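Local coordinates for protein AlyQ (Persicobacter sp. CCB-QB2, PDB 5XNR) that probably cleaves alginate by beta-elimination through its lyase domain, with a CBM32 carbohydrate-binding module that may help hold the polysaccharide, at residues A[237-242]-A[302-307]; A[356-361]-A[382-387]; A[292-297]-A[316-321]. All coordinates share one frame; numbering follows the deposited sequence.

Contact 1 (A[237-242]-A[302-307]); sequences YVKQAI and VHEVIF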
loop_
_atom_site.group_PDB
_atom_site.type_symbol
_atom_site.label_atom_id
_atom_site.label_comp_id
_atom_site.label_asym_id
_atom_site.label_seq_id
_atom_site.Cartn_x
_atom_site.Cartn_y
_atom_site.Cartn_z
ATOM N N TYR A 237 -11.506 -4.678 -13.587
ATOM C CA TYR A 237 -10.568 -5.113 -12.594
ATOM C C TYR A 237 -9.844 -3.894 -12.044
ATOM O O TYR A 237 -9.452 -3.014 -12.826
ATOM C CB TYR A 237 -9.549 -6.081 -13.193
ATOM C CG TYR A 237 -8.256 -6.208 -12.429
ATOM C CD1 TYR A 237 -8.090 -7.164 -11.453
ATOM C CD2 TYR A 237 -7.180 -5.384 -12.710
ATOM C CE1 TYR A 237 -6.890 -7.291 -10.764
ATOM C CE2 TYR A 237 -5.977 -5.483 -12.027
ATOM C CZ TYR A 237 -5.829 -6.450 -11.051
ATOM O OH TYR A 237 -4.649 -6.583 -10.400
ATOM N N VAL A 238 -9.676 -3.861 -10.716
ATOM C CA VAL A 238 -8.947 -2.774 -10.071
ATOM C C VAL A 238 -8.053 -3.366 -8.984
ATOM O O VAL A 238 -8.528 -4.105 -8.169
ATOM C CB VAL A 238 -9.890 -1.722 -9.451
ATOM C CG1 VAL A 238 -9.100 -0.567 -8.852
ATOM C CG2 VAL A 238 -10.930 -1.209 -10.432
ATOM N N LYS A 239 -6.789 -2.962 -8.950
ATOM C CA LYS A 239 -5.899 -3.177 -7.804
ATOM C C LYS A 239 -5.705 -1.847 -7.090
ATOM O O LYS A 239 -5.154 -0.924 -7.673
ATOM C CB LYS A 239 -4.516 -3.691 -8.221
ATOM C CG LYS A 239 -3.491 -3.785 -7.092
ATOM C CD LYS A 239 -2.090 -4.190 -7.535
ATOM C CE LYS A 239 -1.756 -5.639 -7.266
ATOM N NZ LYS A 239 -0.411 -5.996 -7.789
ATOM N N GLN A 240 -6.107 -1.785 -5.827
ATOM C CA GLN A 240 -6.176 -0.519 -5.120
ATOM C C GLN A 240 -6.107 -0.727 -3.606
ATOM O O GLN A 240 -6.277 -1.842 -3.105
ATOM C CB GLN A 240 -7.509 0.153 -5.420
ATOM C CG GLN A 240 -8.733 -0.586 -4.881
ATOM C CD GLN A 240 -10.022 0.018 -5.396
ATOM O OE1 GLN A 240 -10.032 1.019 -6.104
ATOM N NE2 GLN A 240 -11.129 -0.611 -5.068
ATOM N N ALA A 241 -5.886 0.365 -2.888
ATOM C CA ALA A 241 -6.069 0.363 -1.435
ATOM C C ALA A 241 -6.895 1.586 -1.055
ATOM O O ALA A 241 -6.747 2.658 -1.639
ATOM C CB ALA A 241 -4.741 0.362 -0.728
ATOM N N ILE A 242 -7.815 1.400 -0.126
ATOM C CA ILE A 242 -8.490 2.544 0.422
ATOM C C ILE A 242 -7.655 2.963 1.617
ATOM O O ILE A 242 -7.472 2.153 2.533
ATOM C CB ILE A 242 -9.940 2.230 0.821
ATOM C CG1 ILE A 242 -10.778 1.727 -0.358
ATOM C CG2 ILE A 242 -10.551 3.446 1.489
ATOM C CD1 ILE A 242 -12.045 0.991 0.058
ATOM N N VAL A 302 -3.799 -3.338 0.359
ATOM C CA VAL A 302 -3.913 -3.377 -1.085
ATOM C C VAL A 302 -4.767 -4.583 -1.444
ATOM O O VAL A 302 -4.456 -5.688 -0.981
ATOM C CB VAL A 302 -2.543 -3.492 -1.759
ATOM C CG1 VAL A 302 -2.652 -3.603 -3.264
ATOM C CG2 VAL A 302 -1.652 -2.335 -1.377
ATOM N N HIS A 303 -5.832 -4.361 -2.217
ATOM C CA HIS A 303 -6.659 -5.483 -2.650
ATOM C C HIS A 303 -6.818 -5.465 -4.166
ATOM O O HIS A 303 -6.361 -4.534 -4.817
ATOM C CB HIS A 303 -8.016 -5.500 -1.962
ATOM C CG HIS A 303 -8.887 -4.326 -2.254
ATOM N ND1 HIS A 303 -9.079 -3.317 -1.347
ATOM C CD2 HIS A 303 -9.664 -4.024 -3.316
ATOM C CE1 HIS A 303 -9.932 -2.442 -1.834
ATOM N NE2 HIS A 303 -10.307 -2.850 -3.038
ATOM N N GLU A 304 -7.437 -6.532 -4.677
ATOM C CA GLU A 304 -7.868 -6.630 -6.077
ATOM C C GLU A 304 -9.358 -6.981 -6.106
ATOM O O GLU A 304 -9.834 -7.773 -5.294
ATOM C CB GLU A 304 -7.091 -7.709 -6.837
ATOM C CG GLU A 304 -5.592 -7.484 -6.907
ATOM C CD GLU A 304 -4.862 -8.687 -7.461
ATOM O OE1 GLU A 304 -4.533 -9.582 -6.661
ATOM O OE2 GLU A 304 -4.671 -8.740 -8.708
ATOM N N VAL A 305 -10.075 -6.393 -7.049
ATOM C CA VAL A 305 -11.510 -6.599 -7.181
ATOM C C VAL A 305 -11.848 -6.699 -8.669
ATOM O O VAL A 305 -11.253 -6.002 -9.471
ATOM C CB VAL A 305 -12.301 -5.460 -6.524
ATOM C CG1 VAL A 305 -11.931 -4.108 -7.102
ATOM C CG2 VAL A 305 -13.797 -5.693 -6.619
ATOM N N ILE A 306 -12.784 -7.582 -8.998
ATOM C CA ILE A 306 -13.397 -7.664 -10.327
ATOM C C ILE A 306 -14.924 -7.618 -10.189
ATOM O O ILE A 306 -15.495 -8.343 -9.378
ATOM C CB ILE A 306 -12.940 -8.941 -11.041
ATOM C CG1 ILE A 306 -11.440 -8.894 -11.331
ATOM C CG2 ILE A 306 -13.768 -9.185 -12.288
ATOM C CD1 ILE A 306 -10.835 -10.240 -11.635
ATOM N N PHE A 307 -15.577 -6.721 -10.923
ATOM C CA PHE A 307 -16.969 -6.914 -11.262
ATOM C C PHE A 307 -17.007 -7.470 -12.685
ATOM O O PHE A 307 -16.303 -6.958 -13.561
ATOM C CB PHE A 307 -17.774 -5.620 -11.194
ATOM C CG PHE A 307 -17.692 -4.815 -9.923
ATOM C CD1 PHE A 307 -17.199 -5.343 -8.742
ATOM C CD2 PHE A 307 -18.220 -3.534 -9.888
ATOM C CE1 PHE A 307 -17.146 -4.578 -7.588
ATOM C CE2 PHE A 307 -18.201 -2.776 -8.723
ATOM C CZ PHE A 307 -17.652 -3.295 -7.575
#

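Contact 2 (A[356-361]-A[382-387]); sequences FKIGNY and VVVYDY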
loop_
_atom_site.group_PDB
_atom_site.type_symbol
_atom_site.label_atom_id
_atom_site.label_comp_id
_atom_site.label_asym_id
_atom_site.label_seq_id
_atom_site.Cartn_x
_atom_site.Cartn_y
_atom_site.Cartn_z
ATOM N N PHE A 356 -18.758 2.076 -16.332
ATOM C CA PHE A 356 -17.936 1.911 -15.152
ATOM C C PHE A 356 -17.407 3.254 -14.623
ATOM O O PHE A 356 -17.305 4.244 -15.355
ATOM C CB PHE A 356 -16.709 1.063 -15.471
ATOM C CG PHE A 356 -16.997 -0.382 -15.776
ATOM C CD1 PHE A 356 -17.635 -1.184 -14.847
ATOM C CD2 PHE A 356 -16.617 -0.935 -16.989
ATOM C CE1 PHE A 356 -17.920 -2.511 -15.127
ATOM C CE2 PHE A 356 -16.887 -2.267 -17.262
ATOM C CZ PHE A 356 -17.533 -3.052 -16.327
ATOM N N LYS A 357 -17.123 3.270 -13.321
ATOM C CA LYS A 357 -16.389 4.326 -12.653
ATOM C C LYS A 357 -15.325 3.685 -11.767
ATOM O O LYS A 357 -15.591 2.651 -11.143
ATOM C CB LYS A 357 -17.268 5.176 -11.740
ATOM C CG LYS A 357 -18.426 5.877 -12.432
ATOM C CD LYS A 357 -19.087 6.957 -11.579
ATOM C CE LYS A 357 -18.743 8.370 -12.004
ATOM N NZ LYS A 357 -19.760 9.341 -11.526
ATOM N N ILE A 358 -14.153 4.321 -11.728
ATOM C CA ILE A 358 -13.034 3.880 -10.894
ATOM C C ILE A 358 -12.509 5.082 -10.115
ATOM O O ILE A 358 -12.410 6.143 -10.665
ATOM C CB ILE A 358 -11.921 3.267 -11.759
ATOM C CG1 ILE A 358 -12.372 1.989 -12.463
ATOM C CG2 ILE A 358 -10.657 3.054 -10.946
ATOM C CD1 ILE A 358 -11.541 1.688 -13.698
ATOM N N GLY A 359 -12.149 4.883 -8.855
ATOM C CA GLY A 359 -11.559 5.937 -8.068
ATOM C C GLY A 359 -12.237 6.066 -6.719
ATOM O O GLY A 359 -12.520 5.056 -6.057
ATOM N N ASN A 360 -12.562 7.305 -6.359
ATOM C CA ASN A 360 -12.943 7.687 -4.984
ATOM C C ASN A 360 -14.202 8.563 -5.002
ATOM O O ASN A 360 -14.152 9.725 -5.427
ATOM C CB ASN A 360 -11.778 8.405 -4.302
ATOM C CG ASN A 360 -12.124 9.065 -2.981
ATOM O OD1 ASN A 360 -13.298 9.102 -2.576
ATOM N ND2 ASN A 360 -11.097 9.592 -2.311
ATOM N N TYR A 361 -15.312 8.012 -4.514
ATOM C CA TYR A 361 -16.535 8.808 -4.252
ATOM C C TYR A 361 -16.818 8.821 -2.745
ATOM O O TYR A 361 -17.396 7.873 -2.233
ATOM C CB TYR A 361 -17.713 8.217 -5.029
ATOM C CG TYR A 361 -19.036 8.949 -4.951
ATOM C CD1 TYR A 361 -19.127 10.305 -4.672
ATOM C CD2 TYR A 361 -20.216 8.282 -5.258
ATOM C CE1 TYR A 361 -20.355 10.959 -4.655
ATOM C CE2 TYR A 361 -21.446 8.924 -5.259
ATOM C CZ TYR A 361 -21.525 10.269 -4.950
ATOM O OH TYR A 361 -22.750 10.876 -4.923
ATOM N N VAL A 382 -8.155 6.873 -2.030
ATOM C CA VAL A 382 -8.074 5.590 -2.738
ATOM C C VAL A 382 -6.832 5.639 -3.628
ATOM O O VAL A 382 -6.643 6.584 -4.390
ATOM C CB VAL A 382 -9.352 5.293 -3.558
ATOM C CG1 VAL A 382 -9.230 4.056 -4.434
ATOM C CG2 VAL A 382 -10.558 5.137 -2.657
ATOM N N VAL A 383 -6.010 4.613 -3.492
ATOM C CA VAL A 383 -4.764 4.476 -4.216
ATOM C C VAL A 383 -4.936 3.306 -5.187
ATOM O O VAL A 383 -5.166 2.179 -4.734
ATOM C CB VAL A 383 -3.566 4.217 -3.270
ATOM C CG1 VAL A 383 -2.256 4.289 -4.028
ATOM C CG2 VAL A 383 -3.512 5.168 -2.080
ATOM N N VAL A 384 -4.775 3.579 -6.483
ATOM C CA VAL A 384 -5.006 2.587 -7.541
ATOM C C VAL A 384 -3.676 2.226 -8.213
ATOM O O VAL A 384 -3.061 3.056 -8.863
ATOM C CB VAL A 384 -6.010 3.095 -8.590
ATOM C CG1 VAL A 384 -6.141 2.105 -9.720
ATOM C CG2 VAL A 384 -7.364 3.378 -7.981
ATOM N N TYR A 385 -3.267 0.967 -8.064
ATOM C CA TYR A 385 -2.011 0.510 -8.588
ATOM C C TYR A 385 -2.202 0.088 -10.049
ATOM O O TYR A 385 -1.329 0.342 -10.876
ATOM C CB TYR A 385 -1.456 -0.605 -7.696
ATOM C CG TYR A 385 -1.099 -0.150 -6.304
ATOM C CD1 TYR A 385 -2.049 -0.083 -5.298
ATOM C CD2 TYR A 385 0.184 0.278 -5.996
ATOM C CE1 TYR A 385 -1.726 0.385 -4.033
ATOM C CE2 TYR A 385 0.522 0.743 -4.733
ATOM C CZ TYR A 385 -0.436 0.782 -3.743
ATOM O OH TYR A 385 -0.116 1.238 -2.497
ATOM N N ASP A 386 -3.338 -0.544 -10.373
ATOM C CA ASP A 386 -3.571 -1.061 -11.715
ATOM C C ASP A 386 -5.064 -1.257 -11.959
ATOM O O ASP A 386 -5.832 -1.401 -11.049
ATOM C CB ASP A 386 -2.851 -2.393 -11.884
ATOM C CG ASP A 386 -2.685 -2.870 -13.317
ATOM O OD1 ASP A 386 -2.528 -2.025 -14.223
ATOM O OD2 ASP A 386 -2.672 -4.093 -13.503
ATOM N N TYR A 387 -5.468 -1.291 -13.204
ATOM C CA TYR A 387 -6.863 -1.511 -13.511
ATOM C C TYR A 387 -7.003 -1.850 -14.999
ATOM O O TYR A 387 -6.106 -1.519 -15.778
ATOM C CB TYR A 387 -7.691 -0.265 -13.191
ATOM C CG TYR A 387 -7.400 0.865 -14.135
ATOM C CD1 TYR A 387 -6.350 1.731 -13.903
ATOM C CD2 TYR A 387 -8.120 1.018 -15.311
ATOM C CE1 TYR A 387 -6.053 2.746 -14.801
ATOM C CE2 TYR A 387 -7.830 2.026 -16.221
ATOM C CZ TYR A 387 -6.793 2.901 -15.962
ATOM O OH TYR A 387 -6.518 3.926 -16.820
#

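Contact 3 (A[292-297]-A[316-321]); sequences TIKTNY and LYYSED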
loop_
_atom_site.group_PDB
_atom_site.type_symbol
_atom_site.label_atom_id
_atom_site.label_comp_id
_atom_site.label_asym_id
_atom_site.label_seq_id
_atom_site.Cartn_x
_atom_site.Cartn_y
_atom_site.Cartn_z
ATOM N N THR A 292 -21.529 -8.430 2.202
ATOM C CA THR A 292 -20.309 -8.177 2.880
ATOM C C THR A 292 -19.181 -8.951 2.201
ATOM O O THR A 292 -19.333 -10.123 1.870
ATOM C CB THR A 292 -20.377 -8.571 4.362
ATOM O OG1 THR A 292 -21.415 -7.821 5.006
ATOM C CG2 THR A 292 -19.040 -8.356 5.051
ATOM N N ILE A 293 -18.071 -8.254 2.029
ATOM C CA ILE A 293 -16.828 -8.814 1.538
ATOM C C ILE A 293 -15.948 -9.186 2.736
ATOM O O ILE A 293 -15.514 -10.316 2.827
ATOM C CB ILE A 293 -16.138 -7.827 0.574
ATOM C CG1 ILE A 293 -17.063 -7.402 -0.570
ATOM C CG2 ILE A 293 -14.853 -8.427 0.043
ATOM C CD1 ILE A 293 -16.563 -6.228 -1.407
ATOM N N LYS A 294 -15.732 -8.219 3.634
ATOM C CA LYS A 294 -14.888 -8.329 4.821
ATOM C C LYS A 294 -15.487 -7.489 5.961
ATOM O O LYS A 294 -15.990 -6.408 5.720
ATOM C CB LYS A 294 -13.492 -7.749 4.553
ATOM C CG LYS A 294 -12.566 -8.568 3.668
ATOM C CD LYS A 294 -11.541 -9.410 4.423
ATOM C CE LYS A 294 -11.314 -10.781 3.803
ATOM N NZ LYS A 294 -9.918 -11.230 4.009
ATOM N N THR A 295 -15.352 -7.937 7.201
ATOM C CA THR A 295 -15.765 -7.131 8.365
ATOM C C THR A 295 -14.566 -6.426 9.014
ATOM O O THR A 295 -14.742 -5.604 9.893
ATOM C CB THR A 295 -16.444 -8.004 9.427
ATOM O OG1 THR A 295 -15.601 -9.121 9.744
ATOM C CG2 THR A 295 -17.810 -8.491 8.986
ATOM N N ASN A 296 -13.355 -6.789 8.607
ATOM C CA ASN A 296 -12.132 -6.314 9.242
ATOM C C ASN A 296 -11.216 -5.702 8.178
ATOM O O ASN A 296 -10.042 -6.063 8.113
ATOM C CB ASN A 296 -11.407 -7.438 10.003
ATOM C CG ASN A 296 -10.960 -8.617 9.149
ATOM O OD1 ASN A 296 -11.487 -8.885 8.077
ATOM N ND2 ASN A 296 -9.972 -9.348 9.620
ATOM N N TYR A 297 -11.722 -4.793 7.343
ATOM C CA TYR A 297 -10.824 -4.162 6.379
ATOM C C TYR A 297 -9.991 -3.089 7.089
ATOM O O TYR A 297 -10.544 -2.177 7.726
ATOM C CB TYR A 297 -11.559 -3.550 5.189
ATOM C CG TYR A 297 -10.610 -2.912 4.206
ATOM C CD1 TYR A 297 -9.942 -3.671 3.261
ATOM C CD2 TYR A 297 -10.358 -1.550 4.232
ATOM C CE1 TYR A 297 -9.071 -3.091 2.350
ATOM C CE2 TYR A 297 -9.469 -0.958 3.351
ATOM C CZ TYR A 297 -8.825 -1.732 2.402
ATOM O OH TYR A 297 -7.937 -1.154 1.546
ATOM N N LEU A 316 -18.656 -11.187 -8.296
ATOM C CA LEU A 316 -17.735 -10.384 -7.485
ATOM C C LEU A 316 -16.517 -11.208 -7.067
ATOM O O LEU A 316 -16.652 -12.216 -6.391
ATOM C CB LEU A 316 -18.496 -9.880 -6.263
ATOM C CG LEU A 316 -17.666 -9.133 -5.222
ATOM C CD1 LEU A 316 -17.050 -7.860 -5.793
ATOM C CD2 LEU A 316 -18.538 -8.823 -4.015
ATOM N N TYR A 317 -15.336 -10.766 -7.488
ATOM C CA TYR A 317 -14.079 -11.415 -7.116
ATOM C C TYR A 317 -13.297 -10.460 -6.218
ATOM O O TYR A 317 -13.268 -9.278 -6.489
ATOM C CB TYR A 317 -13.187 -11.698 -8.330
ATOM C CG TYR A 317 -13.745 -12.578 -9.424
ATOM C CD1 TYR A 317 -14.682 -12.109 -10.324
ATOM C CD2 TYR A 317 -13.287 -13.876 -9.600
ATOM C CE1 TYR A 317 -15.153 -12.905 -11.361
ATOM C CE2 TYR A 317 -13.783 -14.699 -10.603
ATOM C CZ TYR A 317 -14.717 -14.213 -11.499
ATOM O OH TYR A 317 -15.198 -15.021 -12.501
ATOM N N TYR A 318 -12.656 -10.975 -5.188
ATOM C CA TYR A 318 -11.904 -10.149 -4.240
ATOM C C TYR A 318 -10.665 -10.916 -3.777
ATOM O O TYR A 318 -10.754 -12.097 -3.515
ATOM C CB TYR A 318 -12.756 -9.775 -3.024
ATOM C CG TYR A 318 -12.057 -8.848 -2.065
ATOM C CD1 TYR A 318 -12.050 -7.478 -2.281
ATOM C CD2 TYR A 318 -11.364 -9.335 -0.966
ATOM C CE1 TYR A 318 -11.392 -6.618 -1.421
ATOM C CE2 TYR A 318 -10.709 -8.483 -0.092
ATOM C CZ TYR A 318 -10.723 -7.120 -0.323
ATOM O OH TYR A 318 -10.069 -6.266 0.509
ATOM N N SER A 319 -9.526 -10.245 -3.638
ATOM C CA SER A 319 -8.364 -10.942 -3.077
ATOM C C SER A 319 -7.396 -9.965 -2.419
ATOM O O SER A 319 -7.211 -8.858 -2.890
ATOM C CB SER A 319 -7.637 -11.719 -4.110
ATOM O OG SER A 319 -6.484 -12.303 -3.520
ATOM N N GLU A 320 -6.747 -10.433 -1.362
ATOM C CA GLU A 320 -5.706 -9.644 -0.701
ATOM C C GLU A 320 -4.351 -10.359 -0.856
ATOM O O GLU A 320 -3.397 -9.939 -0.254
ATOM C CB GLU A 320 -6.101 -9.368 0.754
ATOM C CG GLU A 320 -7.162 -8.276 0.910
ATOM C CD GLU A 320 -7.690 -8.090 2.330
ATOM O OE1 GLU A 320 -7.087 -8.673 3.246
ATOM O OE2 GLU A 320 -8.715 -7.381 2.521
ATOM N N ASP A 321 -4.256 -11.372 -1.728
ATOM C CA ASP A 321 -3.068 -12.235 -1.805
ATOM C C ASP A 321 -2.186 -11.808 -2.983
ATOM O O ASP A 321 -1.079 -12.322 -3.139
ATOM C CB ASP A 321 -3.442 -13.730 -1.849
ATOM C CG ASP A 321 -4.055 -14.240 -3.155
ATOM O OD1 ASP A 321 -4.198 -13.434 -4.103
ATOM O OD2 ASP A 321 -4.401 -15.451 -3.215
#

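Contact 1 (A[237-242]-A[302-307])
Y237 reaches along the sheet to E304, where its OH gives a hydrogen bond to OE2 at 2.7 Å. The oxygen is met on its anti side and lies at the edge of the tyrosine ring, whose plane stands 84° from the carboxylate. I306 CG1 lies at the edge of the same ring, 3.8 Å from Y237 CD1. E304 is gripped further by L324 N at OE1 and A325 N at OE2, so the start of helix 324-330 would tend to favour its negative charge.

On the other face, shared with V238 and V305, Q240 and H303 form a hydrogen-bonded antiparallel pair: H303 N reaches Q240 O at 2.7 Å, and Q240 N reaches H303 O at 2.9 Å. In both residues CG sits between the backbone N and carbonyl carbon (chi1 63° in H303), which lays the side chains alongside each other. Q240 NE2 then donates to H303 NE2 at 3.1 Å with a fairly straight N-H (159°), in its own amide plane but tilted from the ring plane. The backbone O of Q240 lies over one face of the imidazole. A leucine at H303 would probably leave the Q240 amide without this acceptor and freer to turn.

Beside these pairs, V238 CB packs on V305 CG1 at 3.9 Å. Strand 379-392 flanks 237-242 on its far edge, and strand 313-319 flanks 302-307. Helix 324-330 covers Y237 and I306, while M271 of strand 269-274, in the other sheet of the sandwich, meets Q240 and H303.

Contact 2 (A[356-361]-A[382-387])
N360 ND2 is held by a hydrogen bond to F194 O and a weak one to G380 O, while OD1 pairs with T362 OG1; with its amide fixed this way, N360 rests CB on V382 CG2 at 3.9 Å. CG lies anti to the backbone N (chi1 170°), the setting from which the amide reaches F194 O and T362 OG1. V382 also sets CG1 3.8 Å from the carbonyl O of G359. At G359 the chain turns a corner, with backbone angles that would jam any CB against the carbonyl O of I358, so glycine suits the turn.

On the other side of the corner I358 sends CD1 obliquely to the Y387 ring, 3.8 Å from CD2 of Y387, the two side chains crossing at about a right angle. Its CG2 branch reaches V384 CG2 more loosely, at 4.4 Å. V382 and V384 face this side by normal alternation; the classic beta bulge at Y385 and D386, opposite K239, brings Y387 to it as well. No hydrogen bond links the two segments; the contact is largely apolar and buried, as expected between the sheets of a sandwich.

The rings of W161 and Y387 meet with their planes nearly perpendicular, and F194 and M192 of strand 192-197 press on V384. Q240 of strand 233-244 touches V382, while strand 256-258 lies beside F356, K357 and Y361.

Contact 3 (A[292-297]-A[316-321])
I293 has CG1 anti to its carbonyl carbon (chi1 -55°), which turns the CG2 branch onto the ring of Y318, itself swung out with CG anti to the backbone N (chi1 -176°). The methyl stands over one face in a CH-pi contact, I293 CG2 being 3.7 Å from the centroid of the Y318 ring and 18° off the normal. Its nearest ring atom is Y318 CG, at 3.5 Å from I293 CG2, so the methyl is offset toward the backbone end of the ring. The other branch crosses L316 at about a right angle, I293 CG1 to L316 CD2 at 4.0 Å.

K294 also comes to this side: with I293 it faces L278 in a classic beta bulge, so two successive side chains turn toward strand 313-319. Its bent chain passes CG by Y318 CE2 at 4.2 Å and ends with NZ 3.9 Å from E320 OE1, a long salt bridge.

The other carboxylate oxygen is held more closely. Y318 OH donates at 2.7 Å to E320 OE2, which accepts through its anti lone pair and lies in the plane of the tyrosine ring at its edge. Y297 crosses Y318 at about a right angle and brings the edge of its own ring to the same oxygen, Y297 CD1 to E320 OE2 at 4.0 Å. The Y297 hydroxyl looks elsewhere, to T301 O and I242 N. H303 meets the Y318 ring with its plane inclined, and M271 of strand 269-274 touches both I293 and Y318.

The contact thus grades from an aliphatic end at L316 to a polar one at E320. The tyrosine hydroxyl, and more weakly the K294 amine at its long range, would tend to favour an ionised E320, and the hydrogen bond probably holds the hydroxyl end of Y318 and the carboxylate in place.

In the fold
The three contacts run across the lyase domain's beta sandwich. Contact 1 is the hub, its centre 8 Å from that of contact 2 and 9 Å from that of contact 3. Strand 379-392 adds to contact 1 through probable hydrogen bonds from A241 N to V383 O and from Y385 N to K239 O, both 2.7 Å. On the opposite edge, E304 N meets S319 O at 2.9 Å. Contacts 2 and 3 stay about 8 Å apart at their nearest atoms. Contact 2 packs strand 379-392 against strands 355-358 and 360-362 of the other sheet, which probably lines the alginate cleft: Y361, beside R212, ends a segment matching the YFKxGxY motif of family 7 lyases.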